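Local coordinates for protein ketol-acid reductoisomerase (NAD(+)) (uncultured archaeon GZfos26G2, PDB 4XDY) that catalyses the magnesium-dependent alkyl migration and NADH-driven reduction of (S)-2-acetolactate to (R)-2,3-dihydroxy-isovalerate in branched-chain amino acid biosynthesis, at residues E185-F188 / E189-T192; W58-A61 / K62-F66; S309-K312 / M313-Q317; L207-L210 / M211-F215. All coordinates share one frame; numbering follows the deposited sequence. Where two conformers were deposited one is given.

Contact 1: E185-F188 / E189-T192; sequences ECTF and EQET
Gln190 reaches back across Thr187, and its side chain can be followed outward as an example of how a helix start is held. Its CB lies 3.5 Å from Thr187 OG1, CG comes nearer to the same oxygen at 3.2 Å, and CD draws off to 3.8 Å from it. With CG beside the backbone N and anti to the carbonyl carbon (chi1 -68°), the chain runs on extended and crosses the threonine side chain at about a right angle. At the tip, OE1 accepts from Thr187 N over 3.0 Å, the donor tilted moderately from the amide carbonyl plane; the same OE1 rests 3.4 Å from Cys186 CB. The return bond, from Gln190 N to Thr187 OG1, is also 3.0 Å long. Each side chain therefore accepts from the other residue's backbone N-H, which defines a capping box with Thr187 as N-cap of helix 188-203, the first helix of the knotted C-terminal region. Were Gln190 an alanine, Thr187 N would probably lose its side-chain acceptor and the chain leading in from strand 183-185 would be freer to shift. Within the first turn, Thr192 OG1 and Thr192 N grip Phe188 O from opposite faces of its plane, the hydroxyl at 2.7 Å. In the conformer described here, Glu189 bends at chi2 until OE1 sits 3.6 Å from Thr187 CB, while its OE2 pairs with Lys158. Glu191 sends its carboxylate elsewhere, to Lys135, Gly113 N and His112, the predicted active-site residue, near the bound magnesium. Cys186 packs on Met227 and Gln190 on Pro224, both of the second subunit.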
# COMPACT_ATOMS: atom_id res chain seq x y z
N GLU A 185 -13.14 -13.86 -16.45
CA GLU A 185 -13.11 -15.29 -16.70
C GLU A 185 -11.83 -15.78 -17.21
O GLU A 185 -11.15 -15.07 -18.02
CB GLU A 185 -14.22 -15.65 -17.69
CG GLU A 185 -15.59 -15.27 -17.18
CD GLU A 185 -16.72 -15.94 -18.00
OE1 GLU A 185 -17.02 -17.14 -17.79
OE2 GLU A 185 -17.23 -15.24 -18.87
N CYS A 186 -11.43 -16.98 -16.75
CA CYS A 186 -10.09 -17.48 -17.06
C CYS A 186 -10.08 -18.97 -16.84
O CYS A 186 -11.14 -19.59 -16.56
CB CYS A 186 -9.03 -16.76 -16.21
SG CYS A 186 -9.15 -17.25 -14.45
N THR A 187 -8.97 -19.61 -17.03
CA THR A 187 -8.85 -21.02 -16.77
C THR A 187 -8.26 -21.25 -15.36
O THR A 187 -7.67 -20.32 -14.76
CB THR A 187 -7.92 -21.77 -17.74
OG1 THR A 187 -6.57 -21.26 -17.65
CG2 THR A 187 -8.41 -21.60 -19.23
N PHE A 188 -8.37 -22.47 -14.87
CA PHE A 188 -7.81 -22.83 -13.56
C PHE A 188 -6.25 -22.59 -13.61
O PHE A 188 -5.68 -22.09 -12.63
CB PHE A 188 -8.05 -24.27 -13.29
CG PHE A 188 -9.18 -24.51 -12.33
CD1 PHE A 188 -10.49 -24.40 -12.75
CD2 PHE A 188 -8.94 -24.83 -10.97
CE1 PHE A 188 -11.54 -24.67 -11.86
CE2 PHE A 188 -9.96 -25.14 -10.11
CZ PHE A 188 -11.29 -25.01 -10.56
N GLU A 189 -5.64 -22.88 -14.75
CA GLU A 189 -4.19 -22.84 -14.89
C GLU A 189 -3.78 -21.36 -14.92
O GLU A 189 -2.77 -20.97 -14.35
CB GLU A 189 -3.76 -23.65 -16.13
CG GLU A 189 -4.04 -25.18 -16.00
CD GLU A 189 -5.54 -25.66 -16.09
OE1 GLU A 189 -6.36 -24.89 -16.75
OE2 GLU A 189 -5.89 -26.76 -15.40
N GLN A 190 -4.52 -20.52 -15.61
CA GLN A 190 -4.19 -19.12 -15.63
C GLN A 190 -4.20 -18.45 -14.28
O GLN A 190 -3.30 -17.69 -13.97
CB GLN A 190 -5.06 -18.28 -16.55
CG GLN A 190 -4.91 -18.51 -18.04
CD GLN A 190 -5.94 -17.61 -18.70
OE1 GLN A 190 -7.11 -17.97 -18.76
NE2 GLN A 190 -5.54 -16.39 -19.04
N GLU A 191 -5.27 -18.66 -13.53
CA GLU A 191 -5.34 -18.16 -12.16
C GLU A 191 -4.18 -18.64 -11.33
O GLU A 191 -3.55 -17.82 -10.66
CB GLU A 191 -6.62 -18.55 -11.45
CG GLU A 191 -6.81 -17.75 -10.16
CD GLU A 191 -6.13 -18.31 -8.89
OE1 GLU A 191 -5.76 -19.50 -8.87
OE2 GLU A 191 -6.01 -17.48 -7.98
N THR A 192 -3.83 -19.92 -11.45
CA THR A 192 -2.86 -20.49 -10.58
C THR A 192 -1.54 -19.78 -10.81
O THR A 192 -0.83 -19.37 -9.88
CB THR A 192 -2.69 -21.98 -10.86
OG1 THR A 192 -3.95 -22.67 -10.61
CG2 THR A 192 -1.62 -22.53 -9.96

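Contact 2: W58-A61 / K62-F66; sequences WEKA and KEDGF
Trp58 runs beside Lys62, both side chains heading in one direction, with the indole NE1 3.3 Å from Lys62 CE. The aliphatic part of the lysine thus shields NE1, which is buried without a polar partner in the model. Lys60 shows the other use of a long side chain: it runs extended to CE and then turns at chi4 (-64°), bringing NZ 2.7 Å from Asp64 OD2 in a salt bridge made on the syn lone pair of that oxygen. OD2 also hydrogen-bonds the hydroxyl of Tyr24, a residue of the NAD(+) site, and Lys60 NZ has a second acid in Asp29. With an alanine at Asp64, the Tyr24 hydroxyl would probably be left without this mate and the Lys60 ammonium without one of its acids. The helix stops in a Schellman motif: Phe66 N bonds Ala61 O at 3.1 Å, Gly65 N bonds Lys62 O at 3.0 Å, and Gly65 sits at phi 93°, where a CB would collide with the carbonyl oxygen of Asp64. Ala61 O also lies in the plane of the Phe66 ring, 3.5 Å from its edge atom CD2. In the Rossmann domain, Phe66 packs on helix 26-37 and strand 41-50, while Trp58 rests on strands 41-50 and 67-70.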
# COMPACT_ATOMS: atom_id res chain seq x y z
N TRP A 58 -13.35 -23.56 14.42
CA TRP A 58 -14.60 -24.24 14.78
C TRP A 58 -15.48 -23.38 15.74
O TRP A 58 -16.66 -23.10 15.50
CB TRP A 58 -14.27 -25.64 15.32
CG TRP A 58 -15.47 -26.41 15.82
CD1 TRP A 58 -16.12 -26.24 17.00
CD2 TRP A 58 -16.16 -27.49 15.13
NE1 TRP A 58 -17.19 -27.13 17.09
CE2 TRP A 58 -17.21 -27.92 15.98
CE3 TRP A 58 -15.97 -28.14 13.91
CZ2 TRP A 58 -18.09 -28.97 15.62
CZ3 TRP A 58 -16.83 -29.19 13.56
CH2 TRP A 58 -17.89 -29.59 14.41
N GLU A 59 -14.87 -22.90 16.82
CA GLU A 59 -15.57 -22.14 17.83
C GLU A 59 -16.03 -20.84 17.25
O GLU A 59 -17.17 -20.35 17.50
CB GLU A 59 -14.61 -21.85 19.03
CG GLU A 59 -13.99 -23.09 19.68
CD GLU A 59 -15.05 -24.09 20.21
OE1 GLU A 59 -16.23 -23.72 20.44
OE2 GLU A 59 -14.70 -25.27 20.39
N LYS A 60 -15.16 -20.22 16.43
CA LYS A 60 -15.51 -18.91 15.96
C LYS A 60 -16.74 -19.00 15.05
O LYS A 60 -17.62 -18.15 15.11
CB LYS A 60 -14.35 -18.19 15.26
CG LYS A 60 -14.71 -16.75 14.88
CD LYS A 60 -13.49 -16.03 14.22
CE LYS A 60 -13.71 -14.55 13.97
NZ LYS A 60 -14.81 -14.31 12.99
N ALA A 61 -16.74 -19.98 14.15
CA ALA A 61 -17.87 -20.16 13.24
C ALA A 61 -19.19 -20.43 14.01
O ALA A 61 -20.24 -19.93 13.59
CB ALA A 61 -17.59 -21.31 12.29
N LYS A 62 -19.13 -21.19 15.12
CA LYS A 62 -20.35 -21.38 16.03
C LYS A 62 -20.85 -20.06 16.59
O LYS A 62 -22.01 -19.66 16.41
CB LYS A 62 -20.03 -22.35 17.14
CG LYS A 62 -19.96 -23.80 16.72
CD LYS A 62 -20.33 -24.70 17.90
CE LYS A 62 -20.31 -26.17 17.50
NZ LYS A 62 -21.47 -26.57 16.63
N GLU A 63 -19.90 -19.30 17.12
CA GLU A 63 -20.09 -17.98 17.65
C GLU A 63 -20.61 -16.96 16.67
O GLU A 63 -21.35 -16.07 17.06
CB GLU A 63 -18.73 -17.59 18.16
CG GLU A 63 -18.65 -16.38 19.02
CD GLU A 63 -17.28 -16.33 19.63
OE1 GLU A 63 -16.88 -17.33 20.29
OE2 GLU A 63 -16.60 -15.31 19.40
N ASP A 64 -20.23 -17.09 15.39
CA ASP A 64 -20.65 -16.14 14.36
C ASP A 64 -22.02 -16.55 13.79
O ASP A 64 -22.53 -15.92 12.84
CB ASP A 64 -19.55 -16.09 13.25
CG ASP A 64 -18.28 -15.44 13.71
OD1 ASP A 64 -18.34 -14.73 14.75
OD2 ASP A 64 -17.21 -15.56 13.04
N GLY A 65 -22.59 -17.63 14.34
CA GLY A 65 -23.96 -18.00 14.08
C GLY A 65 -24.15 -18.97 12.95
O GLY A 65 -25.21 -19.07 12.44
N PHE A 66 -23.12 -19.71 12.55
CA PHE A 66 -23.26 -20.72 11.51
C PHE A 66 -23.61 -22.08 12.04
O PHE A 66 -23.22 -22.42 13.13
CB PHE A 66 -21.91 -20.83 10.75
CG PHE A 66 -21.65 -19.67 9.91
CD1 PHE A 66 -22.12 -19.65 8.59
CD2 PHE A 66 -21.00 -18.59 10.40
CE1 PHE A 66 -21.93 -18.52 7.79
CE2 PHE A 66 -20.81 -17.46 9.61
CZ PHE A 66 -21.25 -17.44 8.31

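Contact 3: S309-K312 / M313-Q317; sequences SREK and MGEHQ
Ser309 opens the last turns of helix 304-315 by accepting Met313 N at its carbonyl oxygen, 3.0 Å away and nearly straight at 168°. Its hydroxyl turns back to Phe305 O, and the residue packs on Trp264 of the second subunit. Arg310 follows, its O taking Gly314 N at 3.2 Å. The methyl CE of Met313 swings back to 3.7 Å from this same Arg310 O, a result of the bend at chi3 (86°). Both side chains also meet the second subunit: the guanidinium of Arg310 forms a salt bridge with Glu260 of that subunit, and Met313 packs on its Ile248. Next, the side chain of Glu311 runs aslant that of Glu315, its CD 3.3 Å from Glu315 OE2. The two carboxylates are turned 49° against each other, and their OE2 atoms approach to 3.4 Å. Such a pair of acids on an exposed face probably repels, and a proton may be easier to hold on one of them. At Lys312 the backbone begins to tighten: Glu315 N makes a weak bond to Lys312 O at 3.0 Å and a weak, longer one to Glu311 O, while His316 N bonds Met313 O. His316 has its NE2 hydrogen-bonded to Glu216 and its ND1 accepting from Val318 N, so that the segment is the short link between helices 304-315 and 317-327 of the knotted C-terminal domain, with an N-cap histidine starting the second.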
# COMPACT_ATOMS: atom_id res chain seq x y z
N SER A 309 11.78 -19.19 8.59
CA SER A 309 11.49 -17.87 8.10
C SER A 309 10.58 -17.03 9.00
O SER A 309 10.89 -15.85 9.24
CB SER A 309 10.99 -17.90 6.62
OG SER A 309 11.83 -18.62 5.76
N ARG A 310 9.49 -17.62 9.48
CA ARG A 310 8.59 -17.00 10.47
C ARG A 310 9.36 -16.49 11.66
O ARG A 310 9.24 -15.33 12.07
CB ARG A 310 7.53 -17.95 10.92
CG ARG A 310 6.42 -18.11 9.89
CD ARG A 310 5.63 -19.35 10.15
NE ARG A 310 4.53 -19.51 9.25
CZ ARG A 310 3.83 -20.61 9.13
NH1 ARG A 310 4.06 -21.64 9.94
NH2 ARG A 310 2.85 -20.68 8.26
N GLU A 311 10.19 -17.36 12.23
CA GLU A 311 10.99 -16.99 13.40
C GLU A 311 11.91 -15.88 13.12
O GLU A 311 12.03 -14.96 13.91
CB GLU A 311 11.78 -18.25 13.88
CG GLU A 311 12.86 -17.99 14.89
CD GLU A 311 12.34 -18.11 16.29
OE1 GLU A 311 11.21 -17.62 16.55
OE2 GLU A 311 13.07 -18.68 17.12
N LYS A 312 12.63 -15.92 12.00
CA LYS A 312 13.59 -14.85 11.78
C LYS A 312 12.91 -13.49 11.51
O LYS A 312 13.41 -12.50 11.98
CB LYS A 312 14.52 -15.13 10.63
CG LYS A 312 15.40 -16.30 10.86
CD LYS A 312 16.52 -16.33 9.83
CE LYS A 312 16.04 -16.80 8.46
NZ LYS A 312 17.25 -17.12 7.66
N MET A 313 11.81 -13.49 10.76
CA MET A 313 10.91 -12.30 10.48
C MET A 313 10.60 -11.60 11.80
O MET A 313 10.73 -10.40 11.90
CB MET A 313 9.53 -12.74 9.80
CG MET A 313 8.16 -11.96 10.11
SD MET A 313 6.45 -12.59 9.63
CE MET A 313 6.07 -13.63 11.04
N GLY A 314 10.15 -12.36 12.81
CA GLY A 314 9.68 -11.80 14.04
C GLY A 314 10.85 -11.23 14.85
O GLY A 314 10.67 -10.38 15.66
N GLU A 315 12.07 -11.62 14.57
CA GLU A 315 13.24 -11.05 15.22
C GLU A 315 13.79 -9.81 14.49
O GLU A 315 14.62 -9.08 15.01
CB GLU A 315 14.34 -12.16 15.31
CG GLU A 315 13.96 -13.35 16.22
CD GLU A 315 14.88 -14.58 16.08
OE1 GLU A 315 15.92 -14.50 15.38
OE2 GLU A 315 14.54 -15.65 16.65
N HIS A 316 13.32 -9.52 13.27
CA HIS A 316 13.87 -8.38 12.55
C HIS A 316 13.46 -7.10 13.21
O HIS A 316 12.31 -6.91 13.64
CB HIS A 316 13.41 -8.42 11.06
CG HIS A 316 14.25 -7.60 10.16
ND1 HIS A 316 14.14 -6.23 10.10
CD2 HIS A 316 15.20 -7.93 9.26
CE1 HIS A 316 15.02 -5.74 9.25
NE2 HIS A 316 15.67 -6.75 8.71
N GLN A 317 14.40 -6.17 13.24
CA GLN A 317 14.11 -4.85 13.71
C GLN A 317 12.89 -4.13 13.14
O GLN A 317 12.24 -3.38 13.84
CB GLN A 317 15.37 -4.02 13.48
CG GLN A 317 15.57 -2.94 14.44
CD GLN A 317 16.89 -2.23 14.24
OE1 GLN A 317 17.55 -2.33 13.19
NE2 GLN A 317 17.27 -1.53 15.25

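Contact 4: L207-L210 / M211-F215; sequences LVEL and MRNGF
Glu209 and Arg212 run together along one side of the helix, with carboxylate and guanidinium planes perpendicular (90° apart). The arginine, in the conformer described, comes side-on: NE and NH2 both reach the single oxygen OE1 of Glu209, each at 2.8 Å. This acceptor lies close to the guanidinium plane, at the edge of the group, whereas the donors meet OE1 on its syn side but somewhat out of the carboxylate plane, NE more so than NH2. A bend of the arginine at chi3 (98°) swings the guanidinium round to this edge, and its NH1 goes on to Glu216 one turn further along. A water extends the polar cluster, donating to Glu209 OE1 and accepting from Asn213 ND2 at 2.9 Å. That amide nitrogen also bonds Glu209 O, at 2.8 Å, standing above the carbonyl plane; Asn213 N reaches the same oxygen from the opposite face, at 2.9 Å. One carbonyl thus carries the helical bond and a side-chain bond, which fixes the rotation of the asparagine. All this happens on helix 205-220, in the helical, knotted C-terminal domain characteristic of the family, and seven residues here lie within reach of the second subunit. Elsewhere on the helix the contact is apolar: Met211 and Leu207 cross obliquely, the bend of the methionine at chi3 (-53°) laying CE 3.8 Å from Leu207 CG. Beyond this pair, Met211 meets Met236 of helix 225-254, while Leu207 packs on Val240 of the second subunit.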
# COMPACT_ATOMS: atom_id res chain seq x y z
N LEU A 207 7.17 -6.82 -2.26
CA LEU A 207 6.85 -5.72 -1.37
C LEU A 207 7.69 -5.79 -0.06
O LEU A 207 8.32 -4.82 0.32
CB LEU A 207 5.39 -5.73 -1.01
CG LEU A 207 4.96 -4.80 0.16
CD1 LEU A 207 5.12 -3.34 -0.29
CD2 LEU A 207 3.52 -5.05 0.56
N VAL A 208 7.72 -6.96 0.56
CA VAL A 208 8.36 -7.07 1.88
C VAL A 208 9.88 -6.95 1.73
O VAL A 208 10.52 -6.22 2.51
CB VAL A 208 7.92 -8.38 2.58
CG1 VAL A 208 8.82 -8.63 3.79
CG2 VAL A 208 6.42 -8.27 2.92
N GLU A 209 10.44 -7.53 0.69
CA GLU A 209 11.89 -7.40 0.43
C GLU A 209 12.27 -6.00 0.03
O GLU A 209 13.33 -5.52 0.45
CB GLU A 209 12.36 -8.41 -0.59
CG GLU A 209 12.14 -9.83 -0.10
CD GLU A 209 13.06 -10.27 1.08
OE1 GLU A 209 14.00 -9.51 1.44
OE2 GLU A 209 12.82 -11.37 1.63
N LEU A 210 11.37 -5.29 -0.67
CA LEU A 210 11.62 -3.89 -0.97
C LEU A 210 11.67 -3.03 0.31
O LEU A 210 12.68 -2.29 0.54
CB LEU A 210 10.63 -3.33 -1.95
CG LEU A 210 10.75 -1.85 -2.31
CD1 LEU A 210 11.95 -1.56 -3.14
CD2 LEU A 210 9.48 -1.40 -2.98
N MET A 211 10.63 -3.10 1.11
CA MET A 211 10.63 -2.36 2.35
C MET A 211 11.77 -2.76 3.31
O MET A 211 12.40 -1.87 3.90
CB MET A 211 9.29 -2.54 3.03
CG MET A 211 8.17 -1.82 2.31
SD MET A 211 6.59 -1.86 3.23
CE MET A 211 6.52 -3.60 3.45
N ARG A 212 12.04 -4.08 3.42
CA ARG A 212 13.07 -4.54 4.35
C ARG A 212 14.45 -4.08 3.94
O ARG A 212 15.26 -3.62 4.78
CB ARG A 212 13.08 -6.08 4.48
CG ARG A 212 14.47 -6.65 4.88
CD ARG A 212 14.48 -8.13 5.19
NE ARG A 212 14.93 -8.83 4.03
CZ ARG A 212 16.17 -9.16 3.83
NH1 ARG A 212 17.11 -8.88 4.72
NH2 ARG A 212 16.48 -9.79 2.77
N ASN A 213 14.76 -4.19 2.66
CA ASN A 213 16.06 -3.75 2.20
C ASN A 213 16.22 -2.24 2.33
O ASN A 213 17.29 -1.76 2.80
CB ASN A 213 16.36 -4.21 0.74
CG ASN A 213 16.85 -5.62 0.70
OD1 ASN A 213 18.02 -5.87 0.90
ND2 ASN A 213 15.94 -6.58 0.40
N GLY A 214 15.17 -1.46 2.01
CA GLY A 214 15.26 -0.02 2.28
C GLY A 214 15.51 0.33 3.74
O GLY A 214 16.37 1.20 4.07
N PHE A 215 14.78 -0.33 4.62
CA PHE A 215 14.85 -0.09 6.05
C PHE A 215 16.30 -0.41 6.52
O PHE A 215 16.93 0.38 7.22
CB PHE A 215 13.87 -1.01 6.75
CG PHE A 215 13.91 -0.93 8.27
CD1 PHE A 215 14.83 -1.73 8.98
CD2 PHE A 215 12.99 -0.19 8.98
CE1 PHE A 215 14.85 -1.72 10.35
CE2 PHE A 215 13.03 -0.16 10.39
CZ PHE A 215 13.96 -0.91 11.04
O HOH W 1 16.43 -9.38 -0.29

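All four contacts are local, between residues a few positions apart, yet their chemistry follows their place. Contact 4 is buried and contact 3 lies at the surface, with contacts 1 and 2 partly buried; opposite charges pair in contacts 2 and 4, whereas two acids face each other in contact 3. Contact 1 starts a helix, contact 2 ends one in the Rossmann domain, and contact 3 both ends one and begins the next. Contacts 1, 3 and 4 belong to the knotted C-terminal region and touch the second subunit. Only contacts 3 and 4 meet: Gln317 CB lies 3.9 Å from Phe215 CE1, and His316 and Arg212 share Glu216.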